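Local coordinates for glutamate receptor IIB (Drosophila melanogaster, PDB 4WXJ), which binds glutamate in its ligand-binding domain, the part present here, and as a whole receptor probably works as a glutamate-gated ion channel, at residues I94-I99 with K224-A229; G117-S122 with L214-E219; F142-G147 with A196-T201; S151-E156 with E219-K224. All coordinates share one frame; numbering follows the deposited sequence.

How the contacts relate
All four contacts lie in the two-lobed ligand-binding domain. The centre of contact 1 lies about 7 Å from the chain's centre, and contacts 2, 3 and 4 group beyond the ligand, their centres about 10 to 13 Å apart. Strand 214-230 runs through contacts 1, 2 and 4. Contacts 2 and 3 are built on one mixed sheet, ordered 141-143, 195-200, 108-123 and 214-230. Along the chain, contact 1 closes a loop enclosing the others; contact 3 is nested within contact 2, and contact 4 crosses both. Contacts 1 and 3, with centres about 17 Å apart, both touch the same glutamate, and the Thr98 and Tyr226 hydroxyls hydrogen-bond Glu200, consistent with the two lobes closed around the transmitter.

Contact 1: residues I94-I99 with K224-A229; sequences ICDLTI and KHYGIA. With GLU (glutamic acid), chain C.
With Tyr226 CG anti to its carbonyl carbon (chi1 -65°), the ring is carried back over the 94-99 loop, where Asp96 CB meets one face in a CH-pi contact, 3.8 Å from the Tyr226 centroid. Asp96 CG takes the crowded place between N and carbonyl carbon (chi1 49°), and its carboxylate goes to Tyr68 and Asn203. Thr98 OG1, also hydrogen-bonded to Glu200 OE2, approaches the ring edge, in its plane, 3.3 Å from Tyr226 CE1. The Tyr226 hydroxyl goes on to Glu200 and Thr202. An alanine in place of Tyr226 would probably loosen the loop at Asp96 and deprive Glu200 of one of its supports.

Two backbone bonds lie beside the single Thr98-Tyr226 bridge: Gly227 N to Leu97 O (3.2 Å) and Ile99 N to His225 O (3.0 Å, 162° at the hydrogen). Leu97 CD2 is pressed to 3.4 Å from Ala229 CB, tighter than usual. With the loop so fixed, the ligand amino N donates to Asp96 O (2.6 Å) and Thr98 OG1 (2.7 Å). Thr98 N donates to ligand O (2.9 Å). This is the glutamate site of an ionotropic receptor ligand-binding domain, to which Arg103, Ala149, Thr150 and Glu200 also contribute.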
# COMPACT_ATOMS: atom_id res chain seq x y z
N ILE A 94 6.64 -8.03 1.55
CA ILE A 94 6.11 -7.51 0.29
C ILE A 94 4.59 -7.35 0.27
O ILE A 94 3.85 -8.15 0.84
CB ILE A 94 6.52 -8.42 -0.89
CG1 ILE A 94 6.04 -7.82 -2.22
CG2 ILE A 94 5.98 -9.83 -0.70
CD1 ILE A 94 6.59 -8.50 -3.45
N CYS A 95 4.17 -6.28 -0.41
CA CYS A 95 2.78 -5.99 -0.75
C CYS A 95 2.83 -4.61 -1.39
O CYS A 95 3.86 -4.23 -1.95
CB CYS A 95 1.85 -6.01 0.46
SG CYS A 95 2.26 -4.80 1.74
N ASP A 96 1.74 -3.84 -1.31
CA ASP A 96 1.82 -2.42 -1.60
C ASP A 96 2.53 -1.73 -0.44
O ASP A 96 1.92 -0.96 0.30
CB ASP A 96 0.44 -1.80 -1.84
CG ASP A 96 -0.56 -2.17 -0.76
OD1 ASP A 96 -0.49 -3.30 -0.23
OD2 ASP A 96 -1.43 -1.32 -0.45
N LEU A 97 3.81 -2.04 -0.29
CA LEU A 97 4.59 -1.57 0.85
C LEU A 97 5.38 -0.33 0.45
O LEU A 97 6.39 -0.42 -0.25
CB LEU A 97 5.53 -2.68 1.34
CG LEU A 97 6.23 -2.47 2.68
CD1 LEU A 97 5.23 -2.36 3.83
CD2 LEU A 97 7.21 -3.60 2.94
N THR A 98 4.89 0.82 0.89
CA THR A 98 5.47 2.10 0.50
C THR A 98 6.73 2.41 1.30
O THR A 98 6.76 2.21 2.52
CB THR A 98 4.47 3.24 0.69
OG1 THR A 98 3.27 2.93 -0.03
CG2 THR A 98 5.04 4.56 0.18
N ILE A 99 7.75 2.91 0.62
CA ILE A 99 8.99 3.29 1.27
C ILE A 99 8.82 4.61 2.01
O ILE A 99 8.50 5.64 1.40
CB ILE A 99 10.14 3.41 0.25
CG1 ILE A 99 10.35 2.07 -0.46
CG2 ILE A 99 11.44 3.85 0.95
CD1 ILE A 99 11.35 2.10 -1.60
N LYS A 224 5.68 8.44 -4.70
CA LYS A 224 5.86 7.32 -3.78
C LYS A 224 6.29 6.07 -4.53
O LYS A 224 6.09 5.96 -5.74
CB LYS A 224 4.57 7.07 -3.00
CG LYS A 224 4.03 8.31 -2.28
CD LYS A 224 5.04 8.90 -1.29
CE LYS A 224 4.59 10.27 -0.79
NZ LYS A 224 5.70 11.01 -0.13
N HIS A 225 6.88 5.12 -3.80
CA HIS A 225 7.42 3.90 -4.39
C HIS A 225 7.10 2.68 -3.54
O HIS A 225 7.14 2.74 -2.31
CB HIS A 225 8.94 4.00 -4.55
CG HIS A 225 9.42 5.31 -5.09
ND1 HIS A 225 9.47 5.58 -6.44
CD2 HIS A 225 9.89 6.42 -4.47
CE1 HIS A 225 9.94 6.81 -6.63
NE2 HIS A 225 10.20 7.33 -5.45
N TYR A 226 6.79 1.57 -4.20
CA TYR A 226 6.70 0.27 -3.54
C TYR A 226 8.03 -0.45 -3.65
O TYR A 226 8.62 -0.52 -4.73
CB TYR A 226 5.60 -0.61 -4.15
CG TYR A 226 4.19 -0.10 -3.98
CD1 TYR A 226 3.85 0.78 -2.97
CD2 TYR A 226 3.19 -0.53 -4.84
CE1 TYR A 226 2.55 1.23 -2.82
CE2 TYR A 226 1.89 -0.09 -4.70
CZ TYR A 226 1.57 0.79 -3.69
OH TYR A 226 0.28 1.23 -3.56
N GLY A 227 8.49 -1.00 -2.53
CA GLY A 227 9.73 -1.76 -2.50
C GLY A 227 9.58 -3.01 -1.66
O GLY A 227 8.73 -3.09 -0.77
N ILE A 228 10.40 -4.01 -1.96
CA ILE A 228 10.47 -5.21 -1.13
C ILE A 228 11.31 -4.91 0.10
O ILE A 228 12.45 -4.46 -0.02
CB ILE A 228 11.05 -6.41 -1.90
CG1 ILE A 228 10.10 -6.82 -3.03
CG2 ILE A 228 11.30 -7.58 -0.94
CD1 ILE A 228 10.60 -7.98 -3.88
N ALA A 229 10.74 -5.16 1.27
CA ALA A 229 11.44 -4.91 2.53
C ALA A 229 12.27 -6.12 2.93
O ALA A 229 11.81 -7.26 2.84
CB ALA A 229 10.44 -4.55 3.62
N GLU C . 1.13 1.48 0.80
CA GLU C . 0.81 2.18 2.08
C GLU C . 1.81 1.79 3.16
O GLU C . 2.80 1.12 2.88
CB GLU C . -0.61 1.86 2.52
CG GLU C . -1.70 2.53 1.68
CD GLU C . -1.96 3.98 2.07
OE1 GLU C . -2.70 4.66 1.32
OE2 GLU C . -1.44 4.44 3.11
OXT GLU C . 1.65 2.13 4.34
O HOH W 1 7.98 6.08 -1.35

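Contact 2: residues G117-S122 with L214-E219; sequences GISILS and LTQIGE
Backbone hydrogen bonds establish the pairing. Ser122 and Thr215 form an antiparallel hydrogen-bonded pair in which both bonds are present: Ser122 N to Thr215 O at 2.9 Å, arriving almost along the C=O axis (173°), and Thr215 N to Ser122 O, also 2.9 Å. A third bond, Ile217 N to Ile120 O at 2.9 Å, meets its carbonyl in plane but more bent (152°). Between these lies the non-hydrogen-bonded pair Leu121-Gln216, and Gln216 CA adds a CA-H...O contact, 3.3 Å from Ile120 O. The axes of the strands run 148° apart in direction, so the pairing is twisted, and at Gly218 the second strand turns a corner.

This is the edge pairing of a four-stranded mixed sheet in one lobe of the ligand-binding domain: strand 214-230 is outermost within the chain and strand 108-123 is its inner neighbour, which on its far side bonds to Phe197 and Met199 of strand 195-200.

Apolar contacts differ on the two faces. On the face of Ile120, Ser122 and Ile217, the two isoleucines cross obliquely and meet through their branch points, Ile120 CB to Ile217 CB 3.9 Å. CG1 of Ile217 is anti to its carbonyl carbon, and the chain ends with CD1 pressed against Ser122 CB at 3.2 Å, closer than usual van der Waals contact. On the face of Leu121, that side chain bends so that CD1 touches Leu214 CB at 3.9 Å; both leucines pack against Val185 of helix 181-191.

Among the polar side chains, Ser122 OG, anti to its backbone N, is hydrogen-bonded to Thr126.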
# COMPACT_ATOMS: atom_id res chain seq x y z
N GLY A 117 1.50 7.56 -6.89
CA GLY A 117 1.22 8.82 -6.23
C GLY A 117 0.03 8.67 -5.29
O GLY A 117 -0.41 7.56 -5.01
N ILE A 118 -0.47 9.81 -4.83
CA ILE A 118 -1.63 9.85 -3.94
C ILE A 118 -2.74 10.64 -4.62
O ILE A 118 -2.48 11.58 -5.37
CB ILE A 118 -1.27 10.50 -2.59
CG1 ILE A 118 -0.21 9.68 -1.86
CG2 ILE A 118 -2.52 10.65 -1.71
CD1 ILE A 118 0.41 10.40 -0.67
N SER A 119 -3.98 10.25 -4.37
CA SER A 119 -5.12 11.00 -4.89
C SER A 119 -6.35 10.78 -4.01
O SER A 119 -6.26 10.18 -2.94
CB SER A 119 -5.41 10.60 -6.34
OG SER A 119 -6.23 11.57 -6.98
N ILE A 120 -7.49 11.28 -4.48
CA ILE A 120 -8.71 11.31 -3.68
C ILE A 120 -9.78 10.40 -4.29
O ILE A 120 -10.21 10.61 -5.42
CB ILE A 120 -9.27 12.74 -3.57
CG1 ILE A 120 -8.20 13.70 -3.03
CG2 ILE A 120 -10.50 12.76 -2.67
CD1 ILE A 120 -8.53 15.16 -3.26
N LEU A 121 -10.21 9.40 -3.52
CA LEU A 121 -11.33 8.56 -3.92
C LEU A 121 -12.62 9.15 -3.36
O LEU A 121 -12.72 9.40 -2.16
CB LEU A 121 -11.15 7.12 -3.42
CG LEU A 121 -12.30 6.16 -3.74
CD1 LEU A 121 -12.44 5.96 -5.24
CD2 LEU A 121 -12.11 4.83 -3.03
N SER A 122 -13.59 9.37 -4.24
CA SER A 122 -14.83 10.03 -3.85
C SER A 122 -16.05 9.36 -4.47
O SER A 122 -15.96 8.65 -5.47
CB SER A 122 -14.80 11.50 -4.26
OG SER A 122 -16.02 12.14 -3.93
N LEU A 214 -18.06 5.35 -7.91
CA LEU A 214 -16.90 6.07 -7.38
C LEU A 214 -16.08 6.72 -8.49
O LEU A 214 -16.11 6.28 -9.63
CB LEU A 214 -16.02 5.12 -6.57
CG LEU A 214 -16.71 4.36 -5.44
CD1 LEU A 214 -15.71 3.44 -4.75
CD2 LEU A 214 -17.34 5.32 -4.44
N THR A 215 -15.35 7.77 -8.13
CA THR A 215 -14.49 8.47 -9.08
C THR A 215 -13.31 9.12 -8.37
O THR A 215 -13.29 9.23 -7.14
CB THR A 215 -15.27 9.55 -9.86
OG1 THR A 215 -14.42 10.13 -10.87
CG2 THR A 215 -15.76 10.65 -8.92
N GLN A 216 -12.32 9.54 -9.15
CA GLN A 216 -11.15 10.22 -8.61
C GLN A 216 -11.35 11.73 -8.68
O GLN A 216 -11.82 12.25 -9.69
CB GLN A 216 -9.89 9.81 -9.39
CG GLN A 216 -8.60 10.44 -8.86
CD GLN A 216 -7.39 10.09 -9.71
OE1 GLN A 216 -6.46 10.89 -9.83
NE2 GLN A 216 -7.38 8.90 -10.30
N ILE A 217 -10.99 12.43 -7.60
CA ILE A 217 -11.02 13.89 -7.58
C ILE A 217 -9.62 14.45 -7.80
O ILE A 217 -8.69 14.11 -7.07
CB ILE A 217 -11.59 14.43 -6.26
CG1 ILE A 217 -13.08 14.09 -6.15
CG2 ILE A 217 -11.38 15.95 -6.17
CD1 ILE A 217 -13.71 14.49 -4.82
N GLY A 218 -9.49 15.31 -8.81
CA GLY A 218 -8.24 16.00 -9.06
C GLY A 218 -7.15 15.12 -9.63
O GLY A 218 -7.39 13.99 -10.04
N GLU A 219 -5.94 15.67 -9.65
CA GLU A 219 -4.77 14.98 -10.19
C GLU A 219 -4.05 14.18 -9.11
O GLU A 219 -4.26 14.39 -7.92
CB GLU A 219 -3.81 15.99 -10.81
CG GLU A 219 -4.35 16.71 -12.03
CD GLU A 219 -4.15 15.92 -13.31
OE1 GLU A 219 -2.98 15.62 -13.65
OE2 GLU A 219 -5.15 15.61 -13.98

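Contact 3: residues F142-G147 with A196-T201. With GLU (glutamic acid), chain C.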
# COMPACT_ATOMS: atom_id res chain seq x y z
N PHE A 142 -12.87 13.57 5.35
CA PHE A 142 -11.91 12.74 4.62
C PHE A 142 -10.84 12.18 5.55
O PHE A 142 -10.59 12.72 6.62
CB PHE A 142 -11.26 13.55 3.50
CG PHE A 142 -10.70 14.87 3.95
CD1 PHE A 142 -11.49 16.01 3.95
CD2 PHE A 142 -9.38 14.98 4.36
CE1 PHE A 142 -10.98 17.22 4.36
CE2 PHE A 142 -8.87 16.20 4.78
CZ PHE A 142 -9.67 17.32 4.77
N GLY A 143 -10.22 11.08 5.12
CA GLY A 143 -9.19 10.44 5.92
C GLY A 143 -8.34 9.44 5.15
O GLY A 143 -8.48 9.30 3.93
N THR A 144 -7.46 8.76 5.88
CA THR A 144 -6.52 7.81 5.30
C THR A 144 -6.47 6.54 6.14
O THR A 144 -7.15 6.41 7.15
CB THR A 144 -5.09 8.40 5.22
OG1 THR A 144 -4.57 8.58 6.55
CG2 THR A 144 -5.08 9.73 4.49
N ILE A 145 -5.64 5.59 5.71
CA ILE A 145 -5.36 4.41 6.51
C ILE A 145 -4.54 4.82 7.73
O ILE A 145 -3.56 5.54 7.61
CB ILE A 145 -4.62 3.34 5.70
CG1 ILE A 145 -5.54 2.79 4.61
CG2 ILE A 145 -4.15 2.20 6.61
CD1 ILE A 145 -4.82 1.97 3.56
N ARG A 146 -4.96 4.33 8.89
CA ARG A 146 -4.30 4.65 10.15
C ARG A 146 -2.86 4.14 10.16
O ARG A 146 -2.61 2.95 10.02
CB ARG A 146 -5.09 4.04 11.31
CG ARG A 146 -4.57 4.40 12.69
CD ARG A 146 -5.47 3.83 13.79
NE ARG A 146 -6.87 4.23 13.62
CZ ARG A 146 -7.82 3.49 13.05
NH1 ARG A 146 -7.56 2.28 12.58
NH2 ARG A 146 -9.05 3.97 12.96
N GLY A 147 -1.91 5.06 10.33
CA GLY A 147 -0.51 4.69 10.38
C GLY A 147 0.07 4.26 9.04
O GLY A 147 1.19 3.74 8.99
N ALA A 196 -14.64 11.28 1.72
CA ALA A 196 -13.68 11.02 0.66
C ALA A 196 -12.45 10.33 1.24
O ALA A 196 -12.07 10.58 2.38
CB ALA A 196 -13.30 12.32 -0.03
N PHE A 197 -11.84 9.45 0.45
CA PHE A 197 -10.74 8.63 0.93
C PHE A 197 -9.45 8.98 0.21
O PHE A 197 -9.36 8.87 -1.01
CB PHE A 197 -11.08 7.15 0.75
CG PHE A 197 -10.12 6.21 1.43
CD1 PHE A 197 -9.82 6.35 2.78
CD2 PHE A 197 -9.53 5.17 0.73
CE1 PHE A 197 -8.94 5.48 3.40
CE2 PHE A 197 -8.65 4.30 1.35
CZ PHE A 197 -8.36 4.46 2.69
N LEU A 198 -8.46 9.42 0.97
CA LEU A 198 -7.14 9.73 0.43
C LEU A 198 -6.30 8.46 0.40
O LEU A 198 -6.07 7.83 1.43
CB LEU A 198 -6.47 10.82 1.27
CG LEU A 198 -7.05 12.22 1.07
CD1 LEU A 198 -7.09 12.97 2.39
CD2 LEU A 198 -6.24 13.00 0.04
N MET A 199 -5.86 8.09 -0.79
CA MET A 199 -5.20 6.80 -0.99
C MET A 199 -4.22 6.85 -2.15
O MET A 199 -4.16 7.83 -2.89
CB MET A 199 -6.24 5.71 -1.23
CG MET A 199 -7.04 5.90 -2.51
SD MET A 199 -8.49 4.82 -2.61
CE MET A 199 -7.72 3.20 -2.50
N GLU A 200 -3.46 5.77 -2.31
CA GLU A 200 -2.47 5.68 -3.36
C GLU A 200 -3.12 5.37 -4.70
O GLU A 200 -4.11 4.63 -4.76
CB GLU A 200 -1.43 4.62 -2.99
CG GLU A 200 -0.58 5.05 -1.79
CD GLU A 200 0.28 3.93 -1.23
OE1 GLU A 200 -0.02 2.75 -1.50
OE2 GLU A 200 1.25 4.24 -0.51
N THR A 201 -2.58 5.96 -5.76
CA THR A 201 -3.20 5.92 -7.08
C THR A 201 -3.35 4.51 -7.62
O THR A 201 -4.30 4.21 -8.35
CB THR A 201 -2.40 6.76 -8.09
OG1 THR A 201 -1.02 6.37 -8.04
CG2 THR A 201 -2.52 8.24 -7.74
N GLU C . 1.13 1.48 0.80
CA GLU C . 0.81 2.18 2.08
C GLU C . 1.81 1.79 3.16
O GLU C . 2.80 1.12 2.88
CB GLU C . -0.61 1.86 2.52
CG GLU C . -1.70 2.53 1.68
CD GLU C . -1.96 3.98 2.07
OE1 GLU C . -2.70 4.66 1.32
OE2 GLU C . -1.44 4.44 3.11
OXT GLU C . 1.65 2.13 4.34
O HOH W 2 -4.61 5.60 2.93
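Glu200 and Ile145 touch the bound glutamate. The ligand amino N donates to Glu200 OE1 at 2.9 Å, and weakly to Glu200 OE2 at 3.1 Å, so both oxygens meet it. Ile145 CD1 packs on ligand CG at 3.7 Å. A water accepts from Ile145 N (3.0 Å) and is hydrogen-bonded to ligand OE1 (2.7 Å) and to Leu198 O.

One shell out, the Thr98 hydroxyl holds OE2 and that of Tyr226 OE1 of Glu200, whose chain is extended beyond CG. An alanine at Glu200 would remove both oxygens, and would probably leave the ligand amino group poorly balanced in charge and those hydroxyls without their shared partner. Ile145 is placed by CG1 against the Phe197 ring edge, in its plane, 3.8 Å from Phe197 CZ.

Further back, the strands pair in parallel: Leu198 N donates to Gly143 O at 3.0 Å and 160°, and Gly143 N weakly to Ala196 O. Phe142 and Leu198 lie side by side, Phe142 CD2 to Leu198 CD1 3.6 Å. A helical connection joins these strands, helix 160-171 on the Phe142 side and helix 181-191 on that of Phe197, and strand 108-123 flanks strand 195-200 on its other side.

Contact 4: residues S151-E156 with E219-K224; sequences SVYFSE and ESFGEK
This is a surface contact of aromatic packing, in which helix 149-155 rests on the corner of strand 214-230 at Gly222. Tyr153 carries it, its CG anti to the backbone N (chi1 172°), and crosses Phe221; Phe221 CG takes the crowded position (chi1 52°). Their centroids are 5.4 Å apart with the planes inclined at 44°, an oblique pair. Tyr153 CE1 meets Phe221 CE1 at 3.6 Å, and Tyr153 OH approaches Phe221 CD1 at 3.4 Å while making a weak hydrogen bond to Asn162. Phe154 joins from the helix, its CZ 4.1 Å from Phe221 CE1, and Tyr153 CD1 lies over the centre of the Phe154 ring, 3.6 Å above its plane.

The helix is the one whose first residues, Ala149 and Thr150, bind glutamate, so the packing joins it to the strand that is outermost in the sheet within this chain; Ile118 of strand 108-123 touches both Tyr153 and Phe221.

Lys224, bent at chi2, brings CE to 3.7 Å from Tyr153 CD2, and its NZ lies at the ring edge, in plane and not over the face. At Gly222 a CB would fall close to Tyr153 CE2 and against the carbonyl O of Phe221.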
# COMPACT_ATOMS: atom_id res chain seq x y z
N SER A 151 -0.80 8.67 5.34
CA SER A 151 -0.80 9.50 6.55
C SER A 151 0.53 10.22 6.70
O SER A 151 0.58 11.37 7.13
CB SER A 151 -1.07 8.65 7.80
OG SER A 151 -2.45 8.35 7.91
N VAL A 152 1.62 9.52 6.37
CA VAL A 152 2.96 10.09 6.47
C VAL A 152 3.11 11.29 5.54
O VAL A 152 3.78 12.26 5.88
CB VAL A 152 4.05 9.04 6.13
CG1 VAL A 152 5.43 9.69 6.11
CG2 VAL A 152 4.01 7.89 7.13
N TYR A 153 2.49 11.21 4.36
CA TYR A 153 2.60 12.29 3.38
C TYR A 153 2.10 13.60 3.96
O TYR A 153 2.67 14.66 3.71
CB TYR A 153 1.82 11.94 2.11
CG TYR A 153 1.73 13.09 1.12
CD1 TYR A 153 0.67 13.98 1.16
CD2 TYR A 153 2.72 13.29 0.17
CE1 TYR A 153 0.59 15.04 0.27
CE2 TYR A 153 2.65 14.34 -0.73
CZ TYR A 153 1.58 15.21 -0.67
OH TYR A 153 1.51 16.26 -1.56
N PHE A 154 1.01 13.54 4.72
CA PHE A 154 0.41 14.73 5.30
C PHE A 154 1.03 15.10 6.65
O PHE A 154 1.29 16.27 6.91
CB PHE A 154 -1.10 14.53 5.45
CG PHE A 154 -1.83 14.44 4.14
CD1 PHE A 154 -2.13 15.58 3.42
CD2 PHE A 154 -2.21 13.21 3.63
CE1 PHE A 154 -2.79 15.50 2.21
CE2 PHE A 154 -2.88 13.12 2.43
CZ PHE A 154 -3.17 14.27 1.71
N SER A 155 1.27 14.11 7.49
CA SER A 155 1.74 14.37 8.85
C SER A 155 3.18 14.92 8.87
O SER A 155 3.55 15.64 9.80
CB SER A 155 1.66 13.10 9.70
OG SER A 155 2.54 12.10 9.24
N GLU A 156 3.96 14.60 7.85
CA GLU A 156 5.37 15.01 7.79
C GLU A 156 5.60 16.26 6.94
O GLU A 156 6.68 16.84 6.96
CB GLU A 156 6.23 13.87 7.26
CG GLU A 156 6.29 12.65 8.17
CD GLU A 156 6.97 12.94 9.49
OE1 GLU A 156 8.05 13.57 9.48
OE2 GLU A 156 6.42 12.54 10.54
N GLU A 219 -5.94 15.67 -9.65
CA GLU A 219 -4.77 14.98 -10.19
C GLU A 219 -4.05 14.18 -9.11
O GLU A 219 -4.26 14.39 -7.92
CB GLU A 219 -3.81 15.99 -10.81
CG GLU A 219 -4.35 16.71 -12.03
CD GLU A 219 -4.15 15.92 -13.31
OE1 GLU A 219 -2.98 15.62 -13.65
OE2 GLU A 219 -5.15 15.61 -13.98
N SER A 220 -3.19 13.26 -9.55
CA SER A 220 -2.29 12.58 -8.64
C SER A 220 -1.26 13.57 -8.11
O SER A 220 -0.83 14.46 -8.84
CB SER A 220 -1.60 11.41 -9.33
OG SER A 220 -0.58 10.85 -8.52
N PHE A 221 -0.88 13.42 -6.85
CA PHE A 221 0.18 14.23 -6.26
C PHE A 221 1.10 13.38 -5.41
O PHE A 221 0.71 12.32 -4.92
CB PHE A 221 -0.41 15.38 -5.43
CG PHE A 221 -1.41 14.93 -4.40
CD1 PHE A 221 -0.99 14.53 -3.14
CD2 PHE A 221 -2.76 14.94 -4.68
CE1 PHE A 221 -1.92 14.13 -2.19
CE2 PHE A 221 -3.69 14.54 -3.74
CZ PHE A 221 -3.26 14.13 -2.49
N GLY A 222 2.34 13.84 -5.25
CA GLY A 222 3.34 13.11 -4.51
C GLY A 222 4.09 12.12 -5.38
O GLY A 222 3.63 11.76 -6.46
N GLU A 223 5.26 11.69 -4.90
CA GLU A 223 6.06 10.68 -5.57
C GLU A 223 6.40 9.56 -4.59
O GLU A 223 7.29 9.70 -3.76
CB GLU A 223 7.36 11.28 -6.12
CG GLU A 223 7.17 12.28 -7.25
CD GLU A 223 8.49 12.84 -7.75
OE1 GLU A 223 9.51 12.11 -7.70
OE2 GLU A 223 8.52 14.01 -8.19
N LYS A 224 5.68 8.44 -4.70
CA LYS A 224 5.86 7.32 -3.78
C LYS A 224 6.29 6.07 -4.53
O LYS A 224 6.09 5.96 -5.74
CB LYS A 224 4.57 7.07 -3.00
CG LYS A 224 4.03 8.31 -2.28
CD LYS A 224 5.04 8.90 -1.29
CE LYS A 224 4.59 10.27 -0.79
NZ LYS A 224 5.70 11.01 -0.13